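Local structure of collagen alpha-1(XX) chain (Homo sapiens, 5KF4) at residues Pro6-Pro12 with Tyr84-Glu90; Pro12-Val18 with Leu29-Ala34; His37-Ile43 with Glu55-Pro61; Arg73-Ser79 with Leu92-Thr98. The protein probably contributes to the extracellular matrix as a collagen chain, represented here by its second fibronectin type III domain, a beta-sandwich module. One frame throughout, in Å; residues are numbered along the deposited sequence.

Contact 1 of 4, residues Pro6-Pro12 with Tyr84-Glu90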
loop_
_atom_site.group_PDB
_atom_site.type_symbol
_atom_site.label_atom_id
_atom_site.label_comp_id
_atom_site.label_asym_id
_atom_site.label_seq_id
_atom_site.Cartn_x
_atom_site.Cartn_y
_atom_site.Cartn_z
ATOM N N PRO A 6 9.283 9.239 -8.604
ATOM C CA PRO A 6 10.300 8.896 -7.608
ATOM C C PRO A 6 9.781 9.183 -6.207
ATOM O O PRO A 6 8.996 10.110 -6.023
ATOM C CB PRO A 6 11.477 9.810 -7.965
ATOM C CG PRO A 6 11.229 10.229 -9.373
ATOM C CD PRO A 6 9.743 10.295 -9.518
ATOM N N ALA A 7 10.200 8.386 -5.236
ATOM C CA ALA A 7 9.773 8.582 -3.860
ATOM C C ALA A 7 10.933 9.085 -3.023
ATOM O O ALA A 7 12.065 8.622 -3.178
ATOM C CB ALA A 7 9.214 7.286 -3.279
ATOM N N LEU A 8 10.663 10.030 -2.131
ATOM C CA LEU A 8 11.745 10.580 -1.340
ATOM C C LEU A 8 11.921 9.601 -0.194
ATOM O O LEU A 8 10.983 9.329 0.551
ATOM C CB LEU A 8 11.412 11.995 -0.849
ATOM C CG LEU A 8 11.115 13.019 -1.955
ATOM C CD1 LEU A 8 10.830 14.425 -1.416
ATOM C CD2 LEU A 8 12.267 13.053 -2.945
ATOM N N ASP A 9 13.140 9.097 -0.037
ATOM C CA ASP A 9 13.422 8.107 0.995
ATOM C C ASP A 9 13.631 8.767 2.346
ATOM O O ASP A 9 13.877 8.105 3.354
ATOM C CB ASP A 9 14.640 7.269 0.589
ATOM C CG ASP A 9 15.795 8.117 0.079
ATOM O OD1 ASP A 9 16.165 9.099 0.751
ATOM O OD2 ASP A 9 16.321 7.811 -1.013
ATOM N N THR A 10 13.509 10.088 2.347
ATOM C CA THR A 10 13.709 10.892 3.535
ATOM C C THR A 10 12.426 11.635 3.869
ATOM O O THR A 10 12.206 12.742 3.374
ATOM C CB THR A 10 14.850 11.893 3.343
ATOM O OG1 THR A 10 14.576 12.726 2.210
ATOM C CG2 THR A 10 16.146 11.158 3.111
ATOM N N LEU A 11 11.588 11.037 4.706
ATOM C CA LEU A 11 10.309 11.636 5.062
ATOM C C LEU A 11 9.655 10.794 6.142
ATOM O O LEU A 11 9.964 9.608 6.254
ATOM C CB LEU A 11 9.409 11.717 3.826
ATOM C CG LEU A 11 8.356 12.812 3.723
ATOM C CD1 LEU A 11 8.688 13.776 2.591
ATOM C CD2 LEU A 11 7.021 12.163 3.509
ATOM N N PRO A 12 8.779 11.396 6.971
ATOM C CA PRO A 12 8.173 10.469 7.929
ATOM C C PRO A 12 7.320 9.439 7.195
ATOM O O PRO A 12 6.487 9.781 6.350
ATOM C CB PRO A 12 7.325 11.380 8.821
ATOM C CG PRO A 12 7.862 12.763 8.598
ATOM C CD PRO A 12 8.344 12.785 7.185
ATOM N N TYR A 84 2.587 13.733 1.947
ATOM C CA TYR A 84 2.659 14.972 2.707
ATOM C C TYR A 84 2.821 16.131 1.726
ATOM O O TYR A 84 2.788 15.933 0.511
ATOM C CB TYR A 84 3.826 14.942 3.696
ATOM C CG TYR A 84 3.687 13.949 4.834
ATOM C CD1 TYR A 84 3.933 12.596 4.635
ATOM C CD2 TYR A 84 3.353 14.371 6.116
ATOM C CE1 TYR A 84 3.834 11.689 5.667
ATOM C CE2 TYR A 84 3.249 13.468 7.159
ATOM C CZ TYR A 84 3.488 12.131 6.927
ATOM O OH TYR A 84 3.380 11.222 7.951
ATOM N N GLU A 85 2.997 17.335 2.253
ATOM C CA GLU A 85 3.338 18.501 1.435
ATOM C C GLU A 85 4.758 18.450 0.861
ATOM O O GLU A 85 5.034 19.033 -0.187
ATOM C CB GLU A 85 3.150 19.792 2.239
ATOM C CG GLU A 85 3.104 21.066 1.389
ATOM C CD GLU A 85 1.881 21.175 0.490
ATOM O OE1 GLU A 85 0.984 20.308 0.564
ATOM O OE2 GLU A 85 1.819 22.141 -0.300
ATOM N N GLY A 86 5.656 17.754 1.554
ATOM C CA GLY A 86 7.054 17.687 1.154
ATOM C C GLY A 86 7.374 16.695 0.051
ATOM O O GLY A 86 8.532 16.550 -0.345
ATOM N N GLY A 87 6.346 16.007 -0.436
ATOM C CA GLY A 87 6.480 15.105 -1.568
ATOM C C GLY A 87 5.886 13.729 -1.331
ATOM O O GLY A 87 5.015 13.565 -0.479
ATOM N N VAL A 88 6.325 12.748 -2.114
ATOM C CA VAL A 88 5.927 11.363 -1.888
ATOM C C VAL A 88 7.072 10.638 -1.194
ATOM O O VAL A 88 8.208 10.664 -1.666
ATOM C CB VAL A 88 5.533 10.636 -3.201
ATOM C CG1 VAL A 88 6.551 10.892 -4.297
ATOM C CG2 VAL A 88 5.334 9.135 -2.954
ATOM N N GLY A 89 6.781 10.009 -0.061
ATOM C CA GLY A 89 7.814 9.309 0.677
ATOM C C GLY A 89 7.920 7.834 0.351
ATOM O O GLY A 89 6.940 7.213 -0.058
ATOM N N GLU A 90 9.123 7.283 0.505
ATOM C CA GLU A 90 9.317 5.839 0.430
ATOM C C GLU A 90 8.414 5.179 1.465
ATOM O O GLU A 90 8.203 5.727 2.547
ATOM C CB GLU A 90 10.782 5.456 0.656
ATOM C CG GLU A 90 11.502 4.987 -0.604
ATOM C CD GLU A 90 10.889 3.733 -1.204
ATOM O OE1 GLU A 90 11.253 3.376 -2.344
ATOM O OE2 GLU A 90 10.042 3.100 -0.536
#
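Leu11, with 76 Å² covered, illustrates how a leading peptide can be tied to a beta sandwich through one apolar side chain and a pair of backbone hydrogen bonds. Its CA-CB bond points toward 84-90, and CD2 meets CD1 of Tyr84 at 3.3 Å and CA of Gly89 at 4.1 Å. Pro12 O also lies 3.3 Å from CE1 of Tyr84, which has 62 Å² covered and whose hydroxyl is bonded to the carbonyl of Arg36. Val88, with 59 Å² covered, accepts one of two backbone bonds, Leu8 N to Val88 O at 2.6 Å, and its CG1 lies 3.1 Å from Pro6 O; Glu90 N donates the second to Leu8 O at 2.8 Å. The two bonds bracket Gly89 in a single beta bridge with Leu8 at the edge of strand 87-97. A CB on Gly87 would clash with Leu8 CD1, and its backbone angles alone call for glycine. Main-chain bonds thus fix the register, while apolar contact with Leu11 seats the segment at an exposed surface.

Contact 2 of 4, residues Pro12-Val18 with Leu29-Ala34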
loop_
_atom_site.group_PDB
_atom_site.type_symbol
_atom_site.label_atom_id
_atom_site.label_comp_id
_atom_site.label_asym_id
_atom_site.label_seq_id
_atom_site.Cartn_x
_atom_site.Cartn_y
_atom_site.Cartn_z
ATOM N N PRO A 12 8.779 11.396 6.971
ATOM C CA PRO A 12 8.173 10.469 7.929
ATOM C C PRO A 12 7.320 9.439 7.195
ATOM O O PRO A 12 6.487 9.781 6.350
ATOM C CB PRO A 12 7.325 11.380 8.821
ATOM C CG PRO A 12 7.862 12.763 8.598
ATOM C CD PRO A 12 8.344 12.785 7.185
ATOM N N ALA A 13 7.543 8.179 7.538
ATOM C CA ALA A 13 6.860 7.059 6.909
ATOM C C ALA A 13 6.081 6.260 7.933
ATOM O O ALA A 13 6.449 6.233 9.104
ATOM C CB ALA A 13 7.858 6.168 6.184
ATOM N N PRO A 14 5.000 5.601 7.505
ATOM C CA PRO A 14 4.423 4.701 8.497
ATOM C C PRO A 14 5.334 3.486 8.667
ATOM O O PRO A 14 6.234 3.275 7.856
ATOM C CB PRO A 14 3.077 4.315 7.888
ATOM C CG PRO A 14 3.233 4.518 6.421
ATOM C CD PRO A 14 4.283 5.572 6.219
ATOM N N THR A 15 5.123 2.719 9.728
ATOM C CA THR A 15 5.944 1.548 9.996
ATOM C C THR A 15 5.086 0.313 10.215
ATOM O O THR A 15 3.861 0.413 10.338
ATOM C CB THR A 15 6.851 1.756 11.226
ATOM O OG1 THR A 15 6.054 2.140 12.353
ATOM C CG2 THR A 15 7.895 2.835 10.951
ATOM N N SER A 16 5.741 -0.847 10.226
ATOM C CA SER A 16 5.125 -2.107 10.640
ATOM C C SER A 16 3.894 -2.467 9.814
ATOM O O SER A 16 2.770 -2.442 10.316
ATOM C CB SER A 16 4.760 -2.059 12.130
ATOM O OG SER A 16 3.538 -1.384 12.357
ATOM N N LEU A 17 4.113 -2.811 8.547
ATOM C CA LEU A 17 3.015 -3.188 7.664
ATOM C C LEU A 17 2.472 -4.575 8.008
ATOM O O LEU A 17 3.227 -5.540 8.105
ATOM C CB LEU A 17 3.474 -3.160 6.204
ATOM C CG LEU A 17 2.397 -3.476 5.166
ATOM C CD1 LEU A 17 1.470 -2.278 5.038
ATOM C CD2 LEU A 17 2.997 -3.843 3.826
ATOM N N VAL A 18 1.158 -4.668 8.184
ATOM C CA VAL A 18 0.510 -5.934 8.511
ATOM C C VAL A 18 -0.553 -6.295 7.469
ATOM O O VAL A 18 -1.551 -5.595 7.317
ATOM C CB VAL A 18 -0.143 -5.892 9.912
ATOM C CG1 VAL A 18 -0.729 -7.242 10.268
ATOM C CG2 VAL A 18 0.872 -5.457 10.960
ATOM N N LEU A 29 -4.800 -4.272 4.861
ATOM C CA LEU A 29 -3.507 -3.634 4.991
ATOM C C LEU A 29 -3.493 -2.839 6.278
ATOM O O LEU A 29 -4.455 -2.137 6.588
ATOM C CB LEU A 29 -3.243 -2.731 3.791
ATOM C CG LEU A 29 -1.795 -2.563 3.357
ATOM C CD1 LEU A 29 -1.149 -3.926 3.165
ATOM C CD2 LEU A 29 -1.769 -1.759 2.077
ATOM N N SER A 30 -2.410 -2.957 7.032
ATOM C CA SER A 30 -2.298 -2.231 8.286
ATOM C C SER A 30 -0.874 -1.738 8.490
ATOM O O SER A 30 0.084 -2.428 8.158
ATOM C CB SER A 30 -2.736 -3.119 9.453
ATOM O OG SER A 30 -4.147 -3.109 9.598
ATOM N N TRP A 31 -0.744 -0.560 9.082
ATOM C CA TRP A 31 0.559 0.057 9.266
ATOM C C TRP A 31 0.566 0.946 10.504
ATOM O O TRP A 31 -0.489 1.344 10.980
ATOM C CB TRP A 31 0.920 0.859 8.009
ATOM C CG TRP A 31 -0.085 1.940 7.669
ATOM C CD1 TRP A 31 -0.068 3.244 8.080
ATOM C CD2 TRP A 31 -1.263 1.793 6.861
ATOM N NE1 TRP A 31 -1.153 3.917 7.570
ATOM C CE2 TRP A 31 -1.902 3.049 6.820
ATOM C CE3 TRP A 31 -1.834 0.721 6.165
ATOM C CZ2 TRP A 31 -3.085 3.261 6.111
ATOM C CZ3 TRP A 31 -3.010 0.935 5.465
ATOM C CH2 TRP A 31 -3.621 2.194 5.442
ATOM N N THR A 32 1.745 1.227 11.053
ATOM C CA THR A 32 1.822 2.162 12.171
ATOM C C THR A 32 2.262 3.543 11.687
ATOM O O THR A 32 3.408 3.724 11.279
ATOM C CB THR A 32 2.779 1.662 13.272
ATOM O OG1 THR A 32 2.276 0.434 13.816
ATOM C CG2 THR A 32 2.885 2.687 14.391
ATOM N N PRO A 33 1.350 4.523 11.753
ATOM C CA PRO A 33 1.587 5.873 11.233
ATOM C C PRO A 33 2.604 6.650 12.056
ATOM O O PRO A 33 2.709 6.437 13.264
ATOM C CB PRO A 33 0.210 6.536 11.319
ATOM C CG PRO A 33 -0.510 5.803 12.393
ATOM C CD PRO A 33 0.138 4.457 12.587
ATOM N N ALA A 34 3.339 7.541 11.403
ATOM C CA ALA A 34 4.214 8.468 12.102
ATOM C C ALA A 34 3.364 9.477 12.882
ATOM O O ALA A 34 2.204 9.708 12.527
ATOM C CB ALA A 34 5.139 9.168 11.120
#
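Short main-chain hydrogen bonds dominate this pairing. Thr15 N donates to Thr32 O at 2.5 Å and Thr32 N to Thr15 O at a very short 2.4 Å; farther along, Val18 N reaches Ser30 O at 2.5 Å, with a weak return bond from Ser30 N to Val18 O at 2.8 Å. Side chains reinforce the first pair, since Thr32 OG1 donates to Ser16 OG at 2.7 Å and Ser16 OG donates to Thr15 O, also at 2.7 Å. Between the two hydrogen-bonded pairs the register slips by one residue: a beta bulge, with Ser16 at phi/psi of 58/69. The irregularity sits in the antiparallel hairpin of strands 15-20 and 27-32, which belongs to the three-stranded sheet of the fibronectin type III sandwich. Thr15, Val18, Ser30 and Thr32 lie on one face of that sheet, whereas Trp31 is buried, its ring edge-to-face with that of Tyr41 from the other sheet. Pro14 CB packs 3.3 Å from Trp31 CD1, and Leu17 CD1 meets Leu29 CD1 at 3.6 Å; Leu29 and Leu17 also touch Val80 of strand 75-84. Where the strands give way to loops, Pro12 CB rests 3.9 Å from Ala34 CB.

Contact 3 of 4, residues His37-Ile43 with Glu55-Pro61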
loop_
_atom_site.group_PDB
_atom_site.type_symbol
_atom_site.label_atom_id
_atom_site.label_comp_id
_atom_site.label_asym_id
_atom_site.label_seq_id
_atom_site.Cartn_x
_atom_site.Cartn_y
_atom_site.Cartn_z
ATOM N N HIS A 37 0.696 13.114 11.011
ATOM C CA HIS A 37 -0.184 12.454 10.064
ATOM C C HIS A 37 -0.129 13.187 8.727
ATOM O O HIS A 37 -0.133 14.418 8.688
ATOM C CB HIS A 37 -1.605 12.398 10.617
ATOM C CG HIS A 37 -1.766 11.418 11.739
ATOM N ND1 HIS A 37 -0.694 10.775 12.318
ATOM C CD2 HIS A 37 -2.869 10.977 12.389
ATOM C CE1 HIS A 37 -1.130 9.977 13.279
ATOM N NE2 HIS A 37 -2.444 10.081 13.341
ATOM N N PRO A 38 -0.089 12.432 7.622
ATOM C CA PRO A 38 0.017 13.077 6.312
ATOM C C PRO A 38 -1.302 13.651 5.833
ATOM O O PRO A 38 -2.294 13.611 6.558
ATOM C CB PRO A 38 0.485 11.937 5.411
ATOM C CG PRO A 38 -0.120 10.726 6.022
ATOM C CD PRO A 38 -0.045 10.960 7.515
ATOM N N LEU A 39 -1.290 14.255 4.651
ATOM C CA LEU A 39 -2.528 14.697 4.043
ATOM C C LEU A 39 -3.180 13.452 3.467
ATOM O O LEU A 39 -4.390 13.265 3.584
ATOM C CB LEU A 39 -2.297 15.770 2.978
ATOM C CG LEU A 39 -2.151 17.199 3.514
ATOM C CD1 LEU A 39 -0.797 17.417 4.182
ATOM C CD2 LEU A 39 -2.389 18.229 2.422
ATOM N N LYS A 40 -2.359 12.589 2.868
ATOM C CA LYS A 40 -2.842 11.383 2.195
ATOM C C LYS A 40 -1.849 10.206 2.247
ATOM O O LYS A 40 -0.683 10.373 2.607
ATOM C CB LYS A 40 -3.167 11.687 0.722
ATOM C CG LYS A 40 -4.240 12.742 0.473
ATOM C CD LYS A 40 -5.614 12.235 0.900
ATOM C CE LYS A 40 -6.654 13.346 0.881
ATOM N NZ LYS A 40 -8.014 12.833 1.207
ATOM N N TYR A 41 -2.337 9.020 1.875
ATOM C CA TYR A 41 -1.504 7.837 1.626
ATOM C C TYR A 41 -1.761 7.258 0.234
ATOM O O TYR A 41 -2.913 7.116 -0.172
ATOM C CB TYR A 41 -1.754 6.733 2.663
ATOM C CG TYR A 41 -1.116 6.934 4.017
ATOM C CD1 TYR A 41 0.250 6.742 4.193
ATOM C CD2 TYR A 41 -1.879 7.273 5.127
ATOM C CE1 TYR A 41 0.843 6.909 5.425
ATOM C CE2 TYR A 41 -1.291 7.441 6.370
ATOM C CZ TYR A 41 0.070 7.258 6.512
ATOM O OH TYR A 41 0.662 7.425 7.745
ATOM N N LEU A 42 -0.699 6.903 -0.487
ATOM C CA LEU A 42 -0.850 6.184 -1.753
ATOM C C LEU A 42 -0.623 4.685 -1.575
ATOM O O LEU A 42 0.448 4.255 -1.146
ATOM C CB LEU A 42 0.114 6.718 -2.814
ATOM C CG LEU A 42 0.170 5.870 -4.094
ATOM C CD1 LEU A 42 -1.153 5.904 -4.855
ATOM C CD2 LEU A 42 1.331 6.255 -4.994
ATOM N N ILE A 43 -1.626 3.896 -1.948
ATOM C CA ILE A 43 -1.558 2.438 -1.875
ATOM C C ILE A 43 -1.524 1.797 -3.266
ATOM O O ILE A 43 -2.379 2.075 -4.109
ATOM C CB ILE A 43 -2.750 1.872 -1.082
ATOM C CG1 ILE A 43 -2.710 2.384 0.358
ATOM C CG2 ILE A 43 -2.738 0.356 -1.102
ATOM C CD1 ILE A 43 -4.062 2.503 0.999
ATOM N N GLU A 55 -4.191 1.310 -7.909
ATOM C CA GLU A 55 -3.905 2.269 -6.857
ATOM C C GLU A 55 -5.159 2.874 -6.234
ATOM O O GLU A 55 -6.246 2.896 -6.826
ATOM C CB GLU A 55 -3.014 3.402 -7.382
ATOM C CG GLU A 55 -1.598 2.989 -7.736
ATOM C CD GLU A 55 -0.825 4.101 -8.418
ATOM O OE1 GLU A 55 -1.284 5.266 -8.362
ATOM O OE2 GLU A 55 0.253 3.819 -8.984
ATOM N N VAL A 56 -4.977 3.370 -5.019
ATOM C CA VAL A 56 -5.999 4.139 -4.338
ATOM C C VAL A 56 -5.272 5.074 -3.391
ATOM O O VAL A 56 -4.253 4.712 -2.805
ATOM C CB VAL A 56 -7.001 3.238 -3.569
ATOM C CG1 VAL A 56 -6.298 2.456 -2.470
ATOM C CG2 VAL A 56 -8.139 4.062 -2.982
ATOM N N VAL A 57 -5.750 6.303 -3.281
ATOM C CA VAL A 57 -5.148 7.209 -2.325
ATOM C C VAL A 57 -6.111 7.384 -1.155
ATOM O O VAL A 57 -7.309 7.591 -1.356
ATOM C CB VAL A 57 -4.802 8.562 -2.978
ATOM C CG1 VAL A 57 -4.451 9.603 -1.926
ATOM C CG2 VAL A 57 -3.648 8.389 -3.945
ATOM N N VAL A 58 -5.592 7.282 0.065
ATOM C CA VAL A 58 -6.424 7.424 1.255
ATOM C C VAL A 58 -5.886 8.554 2.124
ATOM O O VAL A 58 -4.795 9.062 1.877
ATOM C CB VAL A 58 -6.491 6.121 2.068
ATOM C CG1 VAL A 58 -7.199 5.038 1.268
ATOM C CG2 VAL A 58 -5.097 5.671 2.472
ATOM N N GLU A 59 -6.610 8.890 3.184
ATOM C CA GLU A 59 -6.282 10.074 3.973
ATOM C C GLU A 59 -5.160 9.846 4.975
ATOM O O GLU A 59 -4.801 8.714 5.295
ATOM C CB GLU A 59 -7.512 10.574 4.728
ATOM C CG GLU A 59 -8.708 10.849 3.852
ATOM C CD GLU A 59 -9.564 9.613 3.674
ATOM O OE1 GLU A 59 -9.105 8.668 2.996
ATOM O OE2 GLU A 59 -10.684 9.581 4.228
ATOM N N GLY A 60 -4.584 10.949 5.431
ATOM C CA GLY A 60 -3.523 10.924 6.418
ATOM C C GLY A 60 -3.801 10.247 7.752
ATOM O O GLY A 60 -2.949 9.517 8.254
ATOM N N PRO A 61 -4.983 10.489 8.354
ATOM C CA PRO A 61 -5.183 9.822 9.641
ATOM C C PRO A 61 -5.699 8.400 9.487
ATOM O O PRO A 61 -6.128 7.796 10.470
ATOM C CB PRO A 61 -6.222 10.707 10.331
ATOM C CG PRO A 61 -6.971 11.377 9.214
ATOM C CD PRO A 61 -6.184 11.237 7.942
HETATM O O HOH W 1 -5.043 8.765 13.633
#
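Tyr41, Ile43 and Val58 form the apolar centre of this beta hairpin, made by strands 40-47 and 54-59 in the four-stranded sheet of the fibronectin type III sandwich. Val58 CG2 touches Tyr41 CB at 3.5 Å and Ile43 CD1 at 3.6 Å; Ile43 and Val58 reach Thr65 of the facing sheet. Across the other face, Leu42 CD1 meets Val57 CG2 at 3.6 Å. Paired backbone bonds hold the antiparallel register: Tyr41 N to Val58 O at 2.5 Å and Val58 N to Tyr41 O at 2.7 Å, then Ile43 N to Val56 O at 2.9 Å and Val56 N to Ile43 O at 3.0 Å. Toward strand 75-84, on the side away from this pairing, Leu39 and Lys40 form a classic beta bulge opposite Ile83. Where 55-61 leaves its strand, Gly60 CA lies 3.0 Å from Pro38 O; a CB would clash with that oxygen. At the polar edge a water sits 2.9 Å from His37 NE2 and donates a weak bond to Pro61 O at 3.5 Å.

Contact 4 of 4, residues Arg73-Ser79 with Leu92-Thr98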
loop_
_atom_site.group_PDB
_atom_site.type_symbol
_atom_site.label_atom_id
_atom_site.label_comp_id
_atom_site.label_asym_id
_atom_site.label_seq_id
_atom_site.Cartn_x
_atom_site.Cartn_y
_atom_site.Cartn_z
ATOM N N ARG A 73 -5.738 -17.018 -5.862
ATOM C CA ARG A 73 -4.502 -17.768 -6.093
ATOM C C ARG A 73 -3.420 -16.896 -6.709
ATOM O O ARG A 73 -2.655 -17.356 -7.555
ATOM C CB ARG A 73 -4.753 -18.976 -7.001
ATOM C CG ARG A 73 -6.039 -19.734 -6.729
ATOM C CD ARG A 73 -6.134 -20.984 -7.595
ATOM N NE ARG A 73 -6.287 -20.666 -9.013
ATOM C CZ ARG A 73 -7.444 -20.367 -9.598
ATOM N NH1 ARG A 73 -8.564 -20.349 -8.889
ATOM N NH2 ARG A 73 -7.480 -20.087 -10.897
ATOM N N THR A 74 -3.355 -15.639 -6.286
ATOM C CA THR A 74 -2.486 -14.674 -6.942
ATOM C C THR A 74 -1.577 -13.962 -5.950
ATOM O O THR A 74 -2.007 -13.570 -4.870
ATOM C CB THR A 74 -3.311 -13.622 -7.715
ATOM O OG1 THR A 74 -4.267 -14.284 -8.554
ATOM C CG2 THR A 74 -2.404 -12.746 -8.568
ATOM N N GLU A 75 -0.315 -13.797 -6.332
ATOM C CA GLU A 75 0.643 -13.072 -5.514
ATOM C C GLU A 75 0.627 -11.593 -5.873
ATOM O O GLU A 75 0.727 -11.223 -7.045
ATOM C CB GLU A 75 2.051 -13.636 -5.693
ATOM C CG GLU A 75 3.092 -12.972 -4.812
ATOM C CD GLU A 75 4.423 -13.695 -4.826
ATOM O OE1 GLU A 75 4.830 -14.175 -5.902
ATOM O OE2 GLU A 75 5.066 -13.775 -3.760
ATOM N N TYR A 76 0.484 -10.752 -4.857
ATOM C CA TYR A 76 0.498 -9.310 -5.056
ATOM C C TYR A 76 1.643 -8.614 -4.333
ATOM O O TYR A 76 1.971 -8.956 -3.200
ATOM C CB TYR A 76 -0.831 -8.696 -4.602
ATOM C CG TYR A 76 -1.994 -8.974 -5.525
ATOM C CD1 TYR A 76 -2.235 -8.164 -6.626
ATOM C CD2 TYR A 76 -2.854 -10.038 -5.298
ATOM C CE1 TYR A 76 -3.294 -8.404 -7.470
ATOM C CE2 TYR A 76 -3.917 -10.286 -6.143
ATOM C CZ TYR A 76 -4.130 -9.465 -7.226
ATOM O OH TYR A 76 -5.186 -9.703 -8.075
ATOM N N LEU A 77 2.257 -7.646 -5.008
ATOM C CA LEU A 77 3.153 -6.707 -4.351
ATOM C C LEU A 77 2.316 -5.538 -3.868
ATOM O O LEU A 77 1.659 -4.876 -4.664
ATOM C CB LEU A 77 4.258 -6.221 -5.288
ATOM C CG LEU A 77 5.348 -5.390 -4.602
ATOM C CD1 LEU A 77 6.046 -6.197 -3.510
ATOM C CD2 LEU A 77 6.356 -4.856 -5.612
ATOM N N VAL A 78 2.349 -5.274 -2.570
ATOM C CA VAL A 78 1.485 -4.256 -1.992
ATOM C C VAL A 78 2.311 -3.145 -1.356
ATOM O O VAL A 78 3.157 -3.412 -0.516
ATOM C CB VAL A 78 0.547 -4.861 -0.940
ATOM C CG1 VAL A 78 -0.338 -3.789 -0.360
ATOM C CG2 VAL A 78 -0.296 -5.964 -1.560
ATOM N N SER A 79 2.067 -1.901 -1.760
ATOM C CA SER A 79 2.875 -0.780 -1.290
ATOM C C SER A 79 2.046 0.319 -0.625
ATOM O O SER A 79 0.908 0.582 -1.018
ATOM C CB SER A 79 3.679 -0.194 -2.449
ATOM O OG SER A 79 4.544 -1.166 -3.011
ATOM N N LEU A 92 6.109 1.260 2.827
ATOM C CA LEU A 92 6.177 -0.133 3.236
ATOM C C LEU A 92 5.708 -1.023 2.104
ATOM O O LEU A 92 4.866 -0.625 1.300
ATOM C CB LEU A 92 5.294 -0.371 4.467
ATOM C CG LEU A 92 5.447 0.566 5.667
ATOM C CD1 LEU A 92 4.368 0.299 6.704
ATOM C CD2 LEU A 92 6.822 0.383 6.290
ATOM N N ARG A 93 6.233 -2.237 2.048
ATOM C CA ARG A 93 5.732 -3.192 1.079
ATOM C C ARG A 93 5.939 -4.644 1.488
ATOM O O ARG A 93 6.760 -4.953 2.350
ATOM C CB ARG A 93 6.353 -2.935 -0.302
ATOM C CG ARG A 93 7.846 -3.129 -0.395
ATOM C CD ARG A 93 8.278 -2.972 -1.843
ATOM N NE ARG A 93 9.569 -2.312 -1.997
ATOM C CZ ARG A 93 10.089 -1.975 -3.174
ATOM N NH1 ARG A 93 9.431 -2.250 -4.295
ATOM N NH2 ARG A 93 11.270 -1.374 -3.232
ATOM N N GLY A 94 5.148 -5.521 0.883
ATOM C CA GLY A 94 5.224 -6.944 1.148
ATOM C C GLY A 94 4.470 -7.765 0.119
ATOM O O GLY A 94 3.661 -7.238 -0.644
ATOM N N LEU A 95 4.740 -9.065 0.102
ATOM C CA LEU A 95 4.074 -9.976 -0.817
ATOM C C LEU A 95 3.016 -10.780 -0.082
ATOM O O LEU A 95 3.273 -11.320 0.995
ATOM C CB LEU A 95 5.079 -10.922 -1.474
ATOM C CG LEU A 95 6.138 -10.326 -2.400
ATOM C CD1 LEU A 95 7.207 -11.367 -2.683
ATOM C CD2 LEU A 95 5.511 -9.839 -3.700
ATOM N N VAL A 96 1.831 -10.868 -0.670
ATOM C CA VAL A 96 0.787 -11.732 -0.139
ATOM C C VAL A 96 0.064 -12.459 -1.270
ATOM O O VAL A 96 -0.252 -11.869 -2.300
ATOM C CB VAL A 96 -0.227 -10.930 0.715
ATOM C CG1 VAL A 96 -0.827 -9.781 -0.083
ATOM C CG2 VAL A 96 -1.314 -11.844 1.259
ATOM N N THR A 97 -0.165 -13.754 -1.083
ATOM C CA THR A 97 -0.890 -14.549 -2.065
ATOM C C THR A 97 -2.307 -14.777 -1.556
ATOM O O THR A 97 -2.496 -15.266 -0.443
ATOM C CB THR A 97 -0.202 -15.905 -2.346
ATOM O OG1 THR A 97 1.083 -15.678 -2.937
ATOM C CG2 THR A 97 -1.031 -16.737 -3.308
ATOM N N THR A 98 -3.298 -14.406 -2.363
ATOM C CA THR A 98 -4.695 -14.561 -1.966
ATOM C C THR A 98 -5.081 -16.039 -1.876
ATOM O O THR A 98 -4.480 -16.893 -2.528
ATOM C CB THR A 98 -5.663 -13.834 -2.946
ATOM O OG1 THR A 98 -5.461 -14.312 -4.280
ATOM C CG2 THR A 98 -5.432 -12.335 -2.923
#
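Strands 75-79 and 92-97 run antiparallel at 153° between their directions, their axes approaching to 4.6 Å, and offer a textbook case of regular pairing. Tyr76 and Val96 form one hydrogen-bonded pair, with Tyr76 N to Val96 O at 2.9 Å and Val96 N to Tyr76 O at 3.2 Å. Val78 and Gly94 form the next, with Val78 N to Gly94 O at 3.0 Å and Gly94 N to Val78 O at 3.2 Å. At the far end Thr98 N donates to Thr74 O at 2.9 Å, but the reciprocal amide, Thr74 N, turns to the side-chain OG1 of Thr98 at 3.2 Å; that hydroxyl is also bonded to the carbonyl of Ala71. Side chains then divide between two faces. On one, Leu77 CD1 packs against Leu95 CD2 at 3.7 Å, flanked by Glu75 and Thr97 and by Ser79 and Arg93; Glu75 OE1 is bonded to Ser48. On the other, Val78 CG2 and Val96 CG1 meet at 4.1 Å, and both valines touch Ile27 of the opposing sheet. The chemistry is therefore two-sided: backbone bonds join the strands, one face feeds the sandwich core, and the other mixes polar and apolar groups.

Contacts 3 and 4 are hairpins of one four-stranded sheet, on opposite sides of the chain's centre; contact 2 pairs strands of the three-stranded sheet facing them. These three are partly buried and meet in the interior, Leu29 of contact 2 touching both Ile43 and Val78. Contact 1 lies at the surface, sharing strand 87-97 with contact 4 and Pro12 with contact 2, and closes a loop that encloses contacts 2 and 3. Contacts 3 and 4 keep a regular register, contact 2 is interrupted by a bulge, and contact 1 keeps a single bridge. Contacts 2 to 4 combine backbone bonds with apolar side chains turned into the core; contact 1 has two backbone bonds and the Leu11-Tyr84 packing.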